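Local coordinates for protein polysaccharide deacetylase (Ammonifex degensii, PDB 4WCJ) that probably removes N-acetyl groups from the exopolysaccharide poly-beta-1,6-N-acetyl-D-glucosamine, as a zinc-binding family 4 carbohydrate esterase of the IcaB type, at residues F122-Q127 / G155-D160; D185-T190 / R220-S225; L230-N235 / G244-T249. All coordinates share one frame; numbering follows the deposited sequence.

Contact 1 (F122-Q127 / G155-D160); sequences FVIAGQ and GLHTYD. With ZN (zinc ion), chain B.
Gly126 lies over one face of the Tyr159 ring, its CA 3.6 Å from the ring centroid and close to the ring normal, a CH-pi contact; the methyl of Ala125 meets the same ring obliquely and also touches Leu156 CD1. No side chain would fit at Gly126, because a beta carbon there would run into the Tyr159 carbonyl. The Phe122 ring is approached obliquely by Leu156 O and by the CA of Gly155, where again a side chain would collide with the phenylalanine. Ile124 CG1 comes obliquely to the imidazole of His157, 3.9 Å from its CD2. With CG anti to the backbone N (chi1 -159°), His157 points NE2 at the zinc ion, 2.1 Å away, while ND1 is hydrogen-bonded to the carbonyl of Ala205, which would fix the ring's rotation. Farther along, Gln127 bends back at chi2 to bring NE2 to 3.0 Å from Asp160 OD1. The carboxylate is met from above its plane, though the bond lies nearly in the plane of the amide; Tyr163 OH is a second partner of OD1. The backbones of 122-123 and 155-156 pair as parallel strands: Val123 N binds Gly155 O at 3.0 Å, and His157 N binds Val123 O at 2.9 Å. Past the strand ends two further backbone bonds join the loops, Ala125 N to Thr158 O and a short one of 2.7 Å from Gly126 N to Tyr159 O. Asp99 and His162 join His157 and two waters round the zinc. Functional loops at the C-terminal ends of parallel strands are usual in beta/alpha barrels; the Asp-His-His zinc site is that of family 4 carbohydrate esterases.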
ATOM      1  N   PHE A 122       3.875  -2.334  -0.399  1.00 24.83           N
ATOM      2  CA  PHE A 122       4.231  -1.944  -1.757  1.00 25.64           C
ATOM      3  C   PHE A 122       5.685  -1.492  -1.811  1.00 24.24           C
ATOM      4  O   PHE A 122       6.005  -0.412  -1.335  1.00 27.40           O
ATOM      5  CB  PHE A 122       3.324  -0.813  -2.249  1.00 25.72           C
ATOM      6  CG  PHE A 122       1.866  -1.189  -2.357  1.00 28.66           C
ATOM      7  CD1 PHE A 122       1.387  -1.859  -3.476  1.00 26.79           C
ATOM      8  CD2 PHE A 122       0.967  -0.850  -1.352  1.00 28.50           C
ATOM      9  CE1 PHE A 122       0.040  -2.178  -3.583  1.00 26.34           C
ATOM     10  CE2 PHE A 122      -0.380  -1.174  -1.456  1.00 30.16           C
ATOM     11  CZ  PHE A 122      -0.841  -1.837  -2.572  1.00 29.70           C
ATOM     12  N   VAL A 123       6.562  -2.299  -2.392  1.00 23.65           N
ATOM     13  CA  VAL A 123       7.973  -1.948  -2.392  1.00 23.90           C
ATOM     14  C   VAL A 123       8.490  -1.422  -3.731  1.00 25.21           C
ATOM     15  O   VAL A 123       8.034  -1.824  -4.803  1.00 26.43           O
ATOM     16  CB  VAL A 123       8.837  -3.148  -1.948  1.00 24.15           C
ATOM     17  CG1 VAL A 123       8.354  -3.662  -0.588  1.00 27.36           C
ATOM     18  CG2 VAL A 123       8.805  -4.301  -2.968  1.00 25.06           C
ATOM     19  N   ILE A 124       9.423  -0.485  -3.638  1.00 22.69           N
ATOM     20  CA  ILE A 124      10.204  -0.026  -4.774  1.00 21.00           C
ATOM     21  C   ILE A 124      11.264  -1.088  -5.006  1.00 24.61           C
ATOM     22  O   ILE A 124      12.317  -1.087  -4.364  1.00 23.47           O
ATOM     23  CB  ILE A 124      10.859   1.327  -4.525  1.00 27.05           C
ATOM     24  CG1 ILE A 124       9.821   2.334  -4.026  1.00 27.98           C
ATOM     25  CG2 ILE A 124      11.511   1.824  -5.802  1.00 29.02           C
ATOM     26  CD1 ILE A 124      10.420   3.569  -3.448  1.00 25.27           C
ATOM     27  N   ALA A 125      10.973  -2.026  -5.905  1.00 25.44           N
ATOM     28  CA  ALA A 125      11.734  -3.273  -5.947  1.00 25.44           C
ATOM     29  C   ALA A 125      13.213  -3.048  -6.212  1.00 25.92           C
ATOM     30  O   ALA A 125      14.045  -3.800  -5.712  1.00 28.36           O
ATOM     31  CB  ALA A 125      11.136  -4.233  -7.000  1.00 26.32           C
ATOM     32  N   GLY A 126      13.543  -2.010  -6.981  1.00 24.85           N
ATOM     33  CA  GLY A 126      14.925  -1.707  -7.299  1.00 26.00           C
ATOM     34  C   GLY A 126      15.697  -0.982  -6.204  1.00 29.16           C
ATOM     35  O   GLY A 126      16.908  -0.801  -6.319  1.00 31.85           O
ATOM     36  N   GLN A 127      15.002  -0.566  -5.148  1.00 28.41           N
ATOM     37  CA  GLN A 127      15.652   0.136  -4.033  1.00 26.01           C
ATOM     38  C   GLN A 127      15.715  -0.723  -2.775  1.00 26.21           C
ATOM     39  O   GLN A 127      16.280  -0.311  -1.760  1.00 27.54           O
ATOM     40  CB  GLN A 127      14.933   1.458  -3.721  1.00 26.30           C
ATOM     41  CG  GLN A 127      15.042   2.505  -4.811  1.00 27.98           C
ATOM     42  CD  GLN A 127      16.478   2.905  -5.091  1.00 30.27           C
ATOM     43  OE1 GLN A 127      17.341   2.841  -4.204  1.00 32.51           O
ATOM     44  NE2 GLN A 127      16.744   3.337  -6.323  1.00 31.97           N
ATOM     45  N   GLY A 155       3.418  -5.953  -2.807  1.00 25.01           N
ATOM     46  CA  GLY A 155       2.981  -5.414  -4.084  1.00 27.82           C
ATOM     47  C   GLY A 155       4.091  -4.563  -4.672  1.00 26.29           C
ATOM     48  O   GLY A 155       5.127  -4.369  -4.040  1.00 25.64           O
ATOM     49  N   LEU A 156       3.882  -4.069  -5.890  1.00 29.36           N
ATOM     50  CA  LEU A 156       4.911  -3.283  -6.574  1.00 26.25           C
ATOM     51  C   LEU A 156       4.613  -1.775  -6.515  1.00 28.84           C
ATOM     52  O   LEU A 156       3.471  -1.349  -6.680  1.00 29.87           O
ATOM     53  CB  LEU A 156       5.044  -3.753  -8.030  1.00 28.62           C
ATOM     54  CG  LEU A 156       6.152  -3.122  -8.888  1.00 27.67           C
ATOM     55  CD1 LEU A 156       7.543  -3.485  -8.383  1.00 27.37           C
ATOM     56  CD2 LEU A 156       5.991  -3.524 -10.354  1.00 27.70           C
ATOM     57  N   HIS A 157       5.665  -0.993  -6.282  1.00 28.72           N
ATOM     58  CA  HIS A 157       5.609   0.462  -6.147  1.00 27.57           C
ATOM     59  C   HIS A 157       6.606   1.024  -7.168  1.00 29.57           C
ATOM     60  O   HIS A 157       7.441   1.856  -6.842  1.00 28.90           O
ATOM     61  CB  HIS A 157       5.963   0.864  -4.703  1.00 24.61           C
ATOM     62  CG  HIS A 157       5.490   2.226  -4.280  1.00 26.86           C
ATOM     63  ND1 HIS A 157       4.273   2.757  -4.655  1.00 28.91           N
ATOM     64  CD2 HIS A 157       6.062   3.149  -3.465  1.00 28.17           C
ATOM     65  CE1 HIS A 157       4.125   3.950  -4.110  1.00 29.42           C
ATOM     66  NE2 HIS A 157       5.196   4.211  -3.378  1.00 26.68           N
ATOM     67  N   THR A 158       6.477   0.550  -8.411  1.00 30.14           N
ATOM     68  CA  THR A 158       7.502   0.620  -9.479  1.00 30.59           C
ATOM     69  C   THR A 158       8.775  -0.140  -9.106  1.00 31.27           C
ATOM     70  O   THR A 158       8.986  -0.498  -7.942  1.00 29.37           O
ATOM     71  CB  THR A 158       7.912   2.085  -9.885  1.00 35.38           C
ATOM     72  OG1 THR A 158       8.820   2.643  -8.921  1.00 31.51           O
ATOM     73  CG2 THR A 158       6.702   2.977 -10.055  1.00 37.02           C
ATOM     74  N   TYR A 159       9.609  -0.411 -10.111  1.00 33.96           N
ATOM     75  CA  TYR A 159      10.962  -0.919  -9.865  1.00 34.15           C
ATOM     76  C   TYR A 159      11.900   0.208  -9.423  1.00 33.00           C
ATOM     77  O   TYR A 159      12.536   0.140  -8.362  1.00 33.79           O
ATOM     78  CB  TYR A 159      11.535  -1.602 -11.116  1.00 32.95           C
ATOM     79  CG  TYR A 159      12.936  -2.151 -10.907  1.00 33.50           C
ATOM     80  CD1 TYR A 159      13.132  -3.401 -10.334  1.00 32.46           C
ATOM     81  CD2 TYR A 159      14.057  -1.418 -11.273  1.00 36.67           C
ATOM     82  CE1 TYR A 159      14.406  -3.901 -10.133  1.00 35.32           C
ATOM     83  CE2 TYR A 159      15.338  -1.917 -11.073  1.00 39.40           C
ATOM     84  CZ  TYR A 159      15.498  -3.158 -10.500  1.00 38.70           C
ATOM     85  OH  TYR A 159      16.763  -3.661 -10.296  1.00 44.85           O
ATOM     86  N   ASP A 160      12.011   1.238 -10.251  1.00 34.85           N
ATOM     87  CA  ASP A 160      12.838   2.394  -9.900  1.00 32.74           C
ATOM     88  C   ASP A 160      12.370   3.637 -10.651  1.00 36.20           C
ATOM     89  O   ASP A 160      13.129   4.258 -11.408  1.00 40.25           O
ATOM     90  CB  ASP A 160      14.314   2.101 -10.184  1.00 37.01           C
ATOM     91  CG  ASP A 160      15.248   3.180  -9.644  1.00 42.36           C
ATOM     92  OD1 ASP A 160      14.879   3.874  -8.667  1.00 42.49           O
ATOM     93  OD2 ASP A 160      16.352   3.330 -10.205  1.00 47.08           O
TER
HETATM   94 ZN    ZN B 301       5.932   5.890  -2.274  1.00 31.88          ZN
HETATM   95  O   HOH W   1       6.425   7.520  -0.816  1.00 42.55           O
HETATM   96  O   HOH W   2       3.910   6.405  -1.295  1.00 31.86           O

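Contact 2 (D185-T190 / R220-S225); sequences DTARGT and RTQGFS
Thr186 and Thr190, one helical turn apart, both press a methyl group on the Phe224 ring. Thr190 CG2 reaches Phe224 CZ at 3.4 Å and Thr186 CG2 reaches Phe224 CE2 at 3.6 Å, each from an oblique direction, so the far end of the ring is tightly held against helix 179-197. Leu156 and Leu219 also touch the phenylalanine and continue this buried side. Thr186 can offer its methyl because CG2 stands anti to the backbone N, while its OG1 turns back to the carbonyl of Phe182 in its own helix.

The other side is looser and wet. Gln222 stretches out beyond CG and brings OE1 to 3.1 Å from Thr186 CG2; the amide of Ala187 is also near, but its angle is too poor for a hydrogen bond. The link is made by a water that donates to both Gln222 OE1, at 2.7 Å, and Thr190 OG1, at 2.8 Å. Thr190 OG1 in turn donates to Ala187 O while accepting from the water, and Gln222 NE2 binds the carbonyl of Ala183.

Gly223, at positive phi, is the C-prime residue of a Schellman motif ending helix 213-221. Here the turn between that helix and strand 226-229 leans on helix 179-197, a neighbouring helix in the outer layer of the beta/alpha barrel.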
ATOM      1  N   ASP A 185       9.647  -0.730 -16.849  1.00 39.80           N
ATOM      2  CA  ASP A 185       9.917  -0.690 -15.414  1.00 37.59           C
ATOM      3  C   ASP A 185       8.978  -1.613 -14.650  1.00 35.02           C
ATOM      4  O   ASP A 185       9.395  -2.335 -13.745  1.00 35.46           O
ATOM      5  CB  ASP A 185       9.780   0.742 -14.906  1.00 37.33           C
ATOM      6  CG  ASP A 185      10.040   0.867 -13.423  1.00 35.59           C
ATOM      7  OD1 ASP A 185       9.078   0.710 -12.645  1.00 35.39           O
ATOM      8  OD2 ASP A 185      11.198   1.140 -13.046  1.00 36.74           O
ATOM      9  N   THR A 186       7.702  -1.579 -15.017  1.00 34.87           N
ATOM     10  CA  THR A 186       6.699  -2.432 -14.378  1.00 32.83           C
ATOM     11  C   THR A 186       6.993  -3.905 -14.610  1.00 33.05           C
ATOM     12  O   THR A 186       6.885  -4.712 -13.688  1.00 38.09           O
ATOM     13  CB  THR A 186       5.273  -2.095 -14.875  1.00 36.63           C
ATOM     14  OG1 THR A 186       5.008  -0.707 -14.638  1.00 39.04           O
ATOM     15  CG2 THR A 186       4.239  -2.922 -14.128  1.00 37.35           C
ATOM     16  N   ALA A 187       7.386  -4.258 -15.829  1.00 35.52           N
ATOM     17  CA  ALA A 187       7.707  -5.648 -16.144  1.00 38.12           C
ATOM     18  C   ALA A 187       8.946  -6.090 -15.380  1.00 39.57           C
ATOM     19  O   ALA A 187       9.033  -7.228 -14.928  1.00 39.85           O
ATOM     20  CB  ALA A 187       7.913  -5.835 -17.639  1.00 40.22           C
ATOM     21  N   ARG A 188       9.903  -5.181 -15.235  1.00 37.58           N
ATOM     22  CA  ARG A 188      11.112  -5.484 -14.481  1.00 36.26           C
ATOM     23  C   ARG A 188      10.753  -5.698 -13.018  1.00 34.28           C
ATOM     24  O   ARG A 188      11.245  -6.626 -12.366  1.00 35.49           O
ATOM     25  CB  ARG A 188      12.145  -4.366 -14.635  1.00 37.83           C
ATOM     26  CG  ARG A 188      13.448  -4.610 -13.878  1.00 40.61           C
ATOM     27  CD  ARG A 188      14.468  -3.506 -14.133  1.00 43.76           C
ATOM     28  NE  ARG A 188      15.828  -3.920 -13.786  1.00 46.40           N
ATOM     29  CZ  ARG A 188      16.909  -3.168 -13.970  1.00 50.84           C
ATOM     30  NH1 ARG A 188      16.798  -1.955 -14.495  1.00 53.51           N
ATOM     31  NH2 ARG A 188      18.105  -3.631 -13.632  1.00 53.09           N
ATOM     32  N   GLY A 189       9.877  -4.842 -12.507  1.00 33.97           N
ATOM     33  CA  GLY A 189       9.456  -4.924 -11.121  1.00 30.75           C
ATOM     34  C   GLY A 189       8.780  -6.258 -10.847  1.00 33.20           C
ATOM     35  O   GLY A 189       9.083  -6.921  -9.854  1.00 29.21           O
ATOM     36  N   THR A 190       7.872  -6.670 -11.725  1.00 35.07           N
ATOM     37  CA  THR A 190       7.159  -7.926 -11.477  1.00 36.12           C
ATOM     38  C   THR A 190       8.111  -9.119 -11.561  1.00 38.07           C
ATOM     39  O   THR A 190       8.021 -10.057 -10.755  1.00 37.44           O
ATOM     40  CB  THR A 190       5.977  -8.123 -12.451  1.00 39.95           C
ATOM     41  OG1 THR A 190       6.453  -8.207 -13.801  1.00 39.56           O
ATOM     42  CG2 THR A 190       5.015  -6.968 -12.326  1.00 40.13           C
ATOM     43  N   ARG A 220      -3.092  -3.219 -16.401  1.00 34.76           N
ATOM     44  CA  ARG A 220      -4.087  -4.252 -16.651  1.00 38.33           C
ATOM     45  C   ARG A 220      -3.499  -5.343 -17.535  1.00 43.21           C
ATOM     46  O   ARG A 220      -3.628  -6.536 -17.236  1.00 47.00           O
ATOM     47  CB  ARG A 220      -5.344  -3.675 -17.304  1.00 39.74           C
ATOM     48  CG  ARG A 220      -6.508  -4.659 -17.365  1.00 44.99           C
ATOM     49  CD  ARG A 220      -7.601  -4.186 -18.314  1.00 50.11           C
ATOM     50  NE  ARG A 220      -7.134  -4.141 -19.698  1.00 52.40           N
ATOM     51  CZ  ARG A 220      -7.142  -5.182 -20.526  1.00 55.06           C
ATOM     52  NH1 ARG A 220      -7.588  -6.366 -20.115  1.00 55.87           N
ATOM     53  NH2 ARG A 220      -6.699  -5.041 -21.767  1.00 54.95           N
ATOM     54  N   THR A 221      -2.841  -4.934 -18.616  1.00 44.19           N
ATOM     55  CA  THR A 221      -2.299  -5.899 -19.566  1.00 49.95           C
ATOM     56  C   THR A 221      -1.132  -6.671 -18.968  1.00 48.11           C
ATOM     57  O   THR A 221      -0.814  -7.766 -19.424  1.00 50.27           O
ATOM     58  CB  THR A 221      -1.844  -5.229 -20.885  1.00 52.76           C
ATOM     59  OG1 THR A 221      -0.690  -4.413 -20.647  1.00 55.18           O
ATOM     60  CG2 THR A 221      -2.958  -4.378 -21.462  1.00 48.94           C
ATOM     61  N   GLN A 222      -0.502  -6.115 -17.937  1.00 45.54           N
ATOM     62  CA  GLN A 222       0.571  -6.831 -17.257  1.00 44.16           C
ATOM     63  C   GLN A 222       0.051  -7.649 -16.079  1.00 43.86           C
ATOM     64  O   GLN A 222       0.833  -8.153 -15.272  1.00 47.55           O
ATOM     65  CB  GLN A 222       1.659  -5.864 -16.803  1.00 41.48           C
ATOM     66  CG  GLN A 222       2.516  -5.395 -17.955  1.00 44.06           C
ATOM     67  CD  GLN A 222       3.778  -4.709 -17.507  1.00 45.07           C
ATOM     68  OE1 GLN A 222       4.322  -5.021 -16.450  1.00 42.62           O
ATOM     69  NE2 GLN A 222       4.253  -3.757 -18.305  1.00 50.09           N
ATOM     70  N   GLY A 223      -1.268  -7.776 -15.984  1.00 42.44           N
ATOM     71  CA  GLY A 223      -1.874  -8.749 -15.095  1.00 44.76           C
ATOM     72  C   GLY A 223      -2.244  -8.319 -13.688  1.00 42.12           C
ATOM     73  O   GLY A 223      -2.622  -9.161 -12.876  1.00 42.45           O
ATOM     74  N   PHE A 224      -2.147  -7.031 -13.384  1.00 39.75           N
ATOM     75  CA  PHE A 224      -2.497  -6.561 -12.048  1.00 34.46           C
ATOM     76  C   PHE A 224      -4.006  -6.620 -11.806  1.00 38.41           C
ATOM     77  O   PHE A 224      -4.814  -6.291 -12.687  1.00 39.40           O
ATOM     78  CB  PHE A 224      -1.944  -5.148 -11.823  1.00 31.34           C
ATOM     79  CG  PHE A 224      -0.460  -5.130 -11.637  1.00 31.75           C
ATOM     80  CD1 PHE A 224       0.092  -5.369 -10.386  1.00 30.72           C
ATOM     81  CD2 PHE A 224       0.389  -4.940 -12.718  1.00 32.73           C
ATOM     82  CE1 PHE A 224       1.463  -5.390 -10.204  1.00 30.50           C
ATOM     83  CE2 PHE A 224       1.765  -4.945 -12.542  1.00 34.37           C
ATOM     84  CZ  PHE A 224       2.300  -5.178 -11.280  1.00 32.15           C
ATOM     85  N   SER A 225      -4.374  -7.075 -10.609  1.00 38.67           N
ATOM     86  CA  SER A 225      -5.770  -7.232 -10.217  1.00 40.13           C
ATOM     87  C   SER A 225      -6.306  -6.019  -9.462  1.00 37.79           C
ATOM     88  O   SER A 225      -7.511  -5.762  -9.463  1.00 40.72           O
ATOM     89  CB  SER A 225      -5.928  -8.482  -9.356  1.00 45.61           C
ATOM     90  OG  SER A 225      -5.435  -9.620 -10.037  1.00 51.04           O
TER
HETATM   91  O   HOH W   3       4.560  -7.589 -15.828  1.00 39.83           O

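Contact 3 (L230-N235 / G244-T249); sequences LRAKVN and GRVLVT
This is a mixed contact of backbone, amide and apolar side chains, in which the loop after strand 226-229 folds back along strand 242-247, the strand that follows it in the parallel sheet. Asn235 makes its polar centre, using both ends of its carboxamide on one residue. Asn235 OD1 accepts from Gly244 N at 2.9 Å, and Asn235 ND2 donates to Gly244 O at 2.8 Å in a nearly straight bond (168°) that lies in the amide plane and on a lone pair of the carbonyl. The side chain turns CG anti to its carbonyl carbon (chi1 -62°), which directs the amide at the strand, and ND2 has a further acceptor in Leu37 O of strand 36-42. A leucine in place of Asn235 would probably leave the N-H of Gly244 without its acceptor and the carbonyls of Gly244 and Leu37 each without this donor, loosening this end of the loop. Gly244 O is gripped a second time by a water that also donates to Lys233 O. Glycine suits this position, since a beta carbon would collide with Arg231 O and Lys233 CG. Toward the other end Ala232 CB packs on Val246 CG2 at 3.9 Å, and Leu230 CD2 reaches Leu247 CB at 4.3 Å. The same Leu230 methyl lies oblique to the Arg245 guanidinium, 3.8 Å from Arg245 NH2. That guanidinium is held by a salt bridge to Asp98, next in sequence to the zinc ligand Asp99, and by hydrogen bonds to Thr96 and to Thr229 O; the Arg245 side chain comes within about 7 Å of the zinc ion. A strand-to-strand connection folded beside the next parallel strand, with an inward arginine near the metal, places this contact at the closing part of the beta/alpha barrel of the polysaccharide deacetylase fold.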
ATOM      1  N   LEU A 230      -4.190   7.282  -3.893  1.00 36.07           N
ATOM      2  CA  LEU A 230      -4.337   8.011  -2.630  1.00 37.99           C
ATOM      3  C   LEU A 230      -5.609   8.867  -2.656  1.00 40.62           C
ATOM      4  O   LEU A 230      -5.667   9.950  -2.065  1.00 43.77           O
ATOM      5  CB  LEU A 230      -3.103   8.878  -2.348  1.00 37.49           C
ATOM      6  CG  LEU A 230      -1.836   8.092  -2.000  1.00 33.71           C
ATOM      7  CD1 LEU A 230      -0.619   9.001  -1.871  1.00 34.84           C
ATOM      8  CD2 LEU A 230      -2.046   7.269  -0.725  1.00 32.62           C
ATOM      9  N   ARG A 231      -6.625   8.374  -3.358  1.00 42.96           N
ATOM     10  CA  ARG A 231      -7.955   8.974  -3.316  1.00 47.29           C
ATOM     11  C   ARG A 231      -8.665   8.484  -2.060  1.00 47.84           C
ATOM     12  O   ARG A 231      -9.050   7.320  -1.974  1.00 48.90           O
ATOM     13  CB  ARG A 231      -8.759   8.623  -4.575  1.00 50.78           C
ATOM     14  CG  ARG A 231      -9.996   9.482  -4.777  1.00 57.46           C
ATOM     15  CD  ARG A 231     -10.676   9.202  -6.115  1.00 63.21           C
ATOM     16  NE  ARG A 231      -9.866   9.591  -7.271  1.00 63.74           N
ATOM     17  CZ  ARG A 231     -10.300   9.555  -8.529  1.00 62.35           C
ATOM     18  NH1 ARG A 231     -11.537   9.153  -8.795  1.00 61.24           N
ATOM     19  NH2 ARG A 231      -9.503   9.921  -9.524  1.00 59.75           N
ATOM     20  N   ALA A 232      -8.813   9.358  -1.072  1.00 47.99           N
ATOM     21  CA  ALA A 232      -9.369   8.950   0.215  1.00 48.96           C
ATOM     22  C   ALA A 232     -10.875   8.719   0.131  1.00 51.29           C
ATOM     23  O   ALA A 232     -11.650   9.670   0.095  1.00 51.70           O
ATOM     24  CB  ALA A 232      -9.053   9.990   1.278  1.00 48.82           C
ATOM     25  N   LYS A 233     -11.289   7.456   0.119  1.00 51.59           N
ATOM     26  CA  LYS A 233     -12.709   7.131   0.001  1.00 54.56           C
ATOM     27  C   LYS A 233     -13.046   5.831   0.705  1.00 51.92           C
ATOM     28  O   LYS A 233     -12.152   5.058   1.054  1.00 48.38           O
ATOM     29  CB  LYS A 233     -13.113   7.031  -1.470  1.00 57.18           C
ATOM     30  CG  LYS A 233     -12.231   6.094  -2.278  1.00 56.66           C
ATOM     31  CD  LYS A 233     -12.847   5.760  -3.625  1.00 59.34           C
ATOM     32  CE  LYS A 233     -13.972   4.749  -3.464  1.00 66.43           C
ATOM     33  NZ  LYS A 233     -14.457   4.217  -4.770  1.00 70.78           N
ATOM     34  N   VAL A 234     -14.339   5.594   0.928  1.00 53.53           N
ATOM     35  CA  VAL A 234     -14.785   4.264   1.332  1.00 52.76           C
ATOM     36  C   VAL A 234     -14.973   3.429   0.078  1.00 52.05           C
ATOM     37  O   VAL A 234     -15.796   3.760  -0.775  1.00 54.48           O
ATOM     38  CB  VAL A 234     -16.103   4.280   2.138  1.00 55.78           C
ATOM     39  CG1 VAL A 234     -16.583   2.847   2.400  1.00 54.45           C
ATOM     40  CG2 VAL A 234     -15.928   5.027   3.449  1.00 58.47           C
ATOM     41  N   ASN A 235     -14.204   2.349  -0.033  1.00 50.52           N
ATOM     42  CA  ASN A 235     -14.290   1.473  -1.194  1.00 49.43           C
ATOM     43  C   ASN A 235     -15.428   0.471  -1.039  1.00 51.90           C
ATOM     44  O   ASN A 235     -15.644  -0.067   0.046  1.00 50.90           O
ATOM     45  CB  ASN A 235     -12.958   0.749  -1.421  1.00 45.03           C
ATOM     46  CG  ASN A 235     -11.818   1.718  -1.709  1.00 44.30           C
ATOM     47  OD1 ASN A 235     -11.693   2.239  -2.818  1.00 43.92           O
ATOM     48  ND2 ASN A 235     -10.989   1.974  -0.703  1.00 43.12           N
ATOM     49  N   GLY A 244      -9.095   3.278  -3.576  1.00 38.65           N
ATOM     50  CA  GLY A 244      -8.732   4.548  -2.965  1.00 39.02           C
ATOM     51  C   GLY A 244      -8.211   4.395  -1.544  1.00 41.64           C
ATOM     52  O   GLY A 244      -8.850   3.756  -0.700  1.00 48.21           O
ATOM     53  N   ARG A 245      -7.038   4.957  -1.272  1.00 37.26           N
ATOM     54  CA  ARG A 245      -6.426   4.811   0.047  1.00 37.45           C
ATOM     55  C   ARG A 245      -6.355   6.141   0.783  1.00 34.75           C
ATOM     56  O   ARG A 245      -6.199   7.200   0.167  1.00 35.14           O
ATOM     57  CB  ARG A 245      -5.015   4.219  -0.052  1.00 32.12           C
ATOM     58  CG  ARG A 245      -4.918   2.861  -0.729  1.00 31.80           C
ATOM     59  CD  ARG A 245      -3.490   2.353  -0.662  1.00 31.84           C
ATOM     60  NE  ARG A 245      -2.597   3.239  -1.405  1.00 31.51           N
ATOM     61  CZ  ARG A 245      -1.273   3.217  -1.312  1.00 33.50           C
ATOM     62  NH1 ARG A 245      -0.677   2.348  -0.504  1.00 28.79           N
ATOM     63  NH2 ARG A 245      -0.547   4.064  -2.031  1.00 30.98           N
ATOM     64  N   VAL A 246      -6.465   6.067   2.105  1.00 35.72           N
ATOM     65  CA  VAL A 246      -6.276   7.212   2.977  1.00 36.92           C
ATOM     66  C   VAL A 246      -4.830   7.290   3.453  1.00 37.40           C
ATOM     67  O   VAL A 246      -4.368   6.414   4.170  1.00 37.09           O
ATOM     68  CB  VAL A 246      -7.187   7.142   4.218  1.00 38.39           C
ATOM     69  CG1 VAL A 246      -6.945   8.359   5.122  1.00 38.39           C
ATOM     70  CG2 VAL A 246      -8.651   7.044   3.806  1.00 42.14           C
ATOM     71  N   LEU A 247      -4.115   8.337   3.056  1.00 37.07           N
ATOM     72  CA  LEU A 247      -2.778   8.555   3.589  1.00 31.22           C
ATOM     73  C   LEU A 247      -2.910   8.950   5.059  1.00 36.60           C
ATOM     74  O   LEU A 247      -3.486   9.996   5.368  1.00 40.10           O
ATOM     75  CB  LEU A 247      -2.041   9.648   2.798  1.00 37.79           C
ATOM     76  CG  LEU A 247      -0.606   9.947   3.250  1.00 40.88           C
ATOM     77  CD1 LEU A 247       0.319   8.812   2.817  1.00 42.80           C
ATOM     78  CD2 LEU A 247      -0.115  11.287   2.717  1.00 42.54           C
ATOM     79  N   VAL A 248      -2.398   8.116   5.960  1.00 36.07           N
ATOM     80  CA  VAL A 248      -2.506   8.394   7.391  1.00 38.85           C
ATOM     81  C   VAL A 248      -1.613   9.560   7.811  1.00 39.40           C
ATOM     82  O   VAL A 248      -0.398   9.534   7.620  1.00 38.95           O
ATOM     83  CB  VAL A 248      -2.151   7.164   8.244  1.00 39.70           C
ATOM     84  CG1 VAL A 248      -2.328   7.476   9.733  1.00 41.21           C
ATOM     85  CG2 VAL A 248      -3.002   5.970   7.835  1.00 40.73           C
ATOM     86  N   THR A 249      -2.241  10.587   8.375  1.00 41.58           N
ATOM     87  CA  THR A 249      -1.548  11.761   8.893  1.00 42.43           C
ATOM     88  C   THR A 249      -2.200  12.135  10.220  1.00 44.89           C
ATOM     89  O   THR A 249      -3.238  11.576  10.571  1.00 45.31           O
ATOM     90  CB  THR A 249      -1.626  12.960   7.921  1.00 43.55           C
ATOM     91  OG1 THR A 249      -2.979  13.419   7.839  1.00 49.85           O
ATOM     92  CG2 THR A 249      -1.118  12.593   6.535  1.00 40.27           C
TER
HETATM   93  O   HOH W   4      -9.725   4.077   1.970  1.00 35.94           O

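Both segments of contact 1 precede those of contact 2, and contact 3 comes last. Contacts 1 and 2 lie 11 Å apart between centres, on the same side of the chain's centre, and touch: both carboxylate oxygens of Asp185, on helix 179-197, take the backbone N-H groups of Tyr159 and Asp160, tying that helix to the loop after the zinc ligand His157. Contact 3 sits across the chain's centre, about 20 Å from contact 1, yet both reach the same parallel sheet, and Phe122 packs on Arg245. Contacts 2 and 3, with centres 23 Å apart, do not touch. The three contacts thus join outer helix, metal-site loop and the barrel-closing strand 242-247 round one zinc centre.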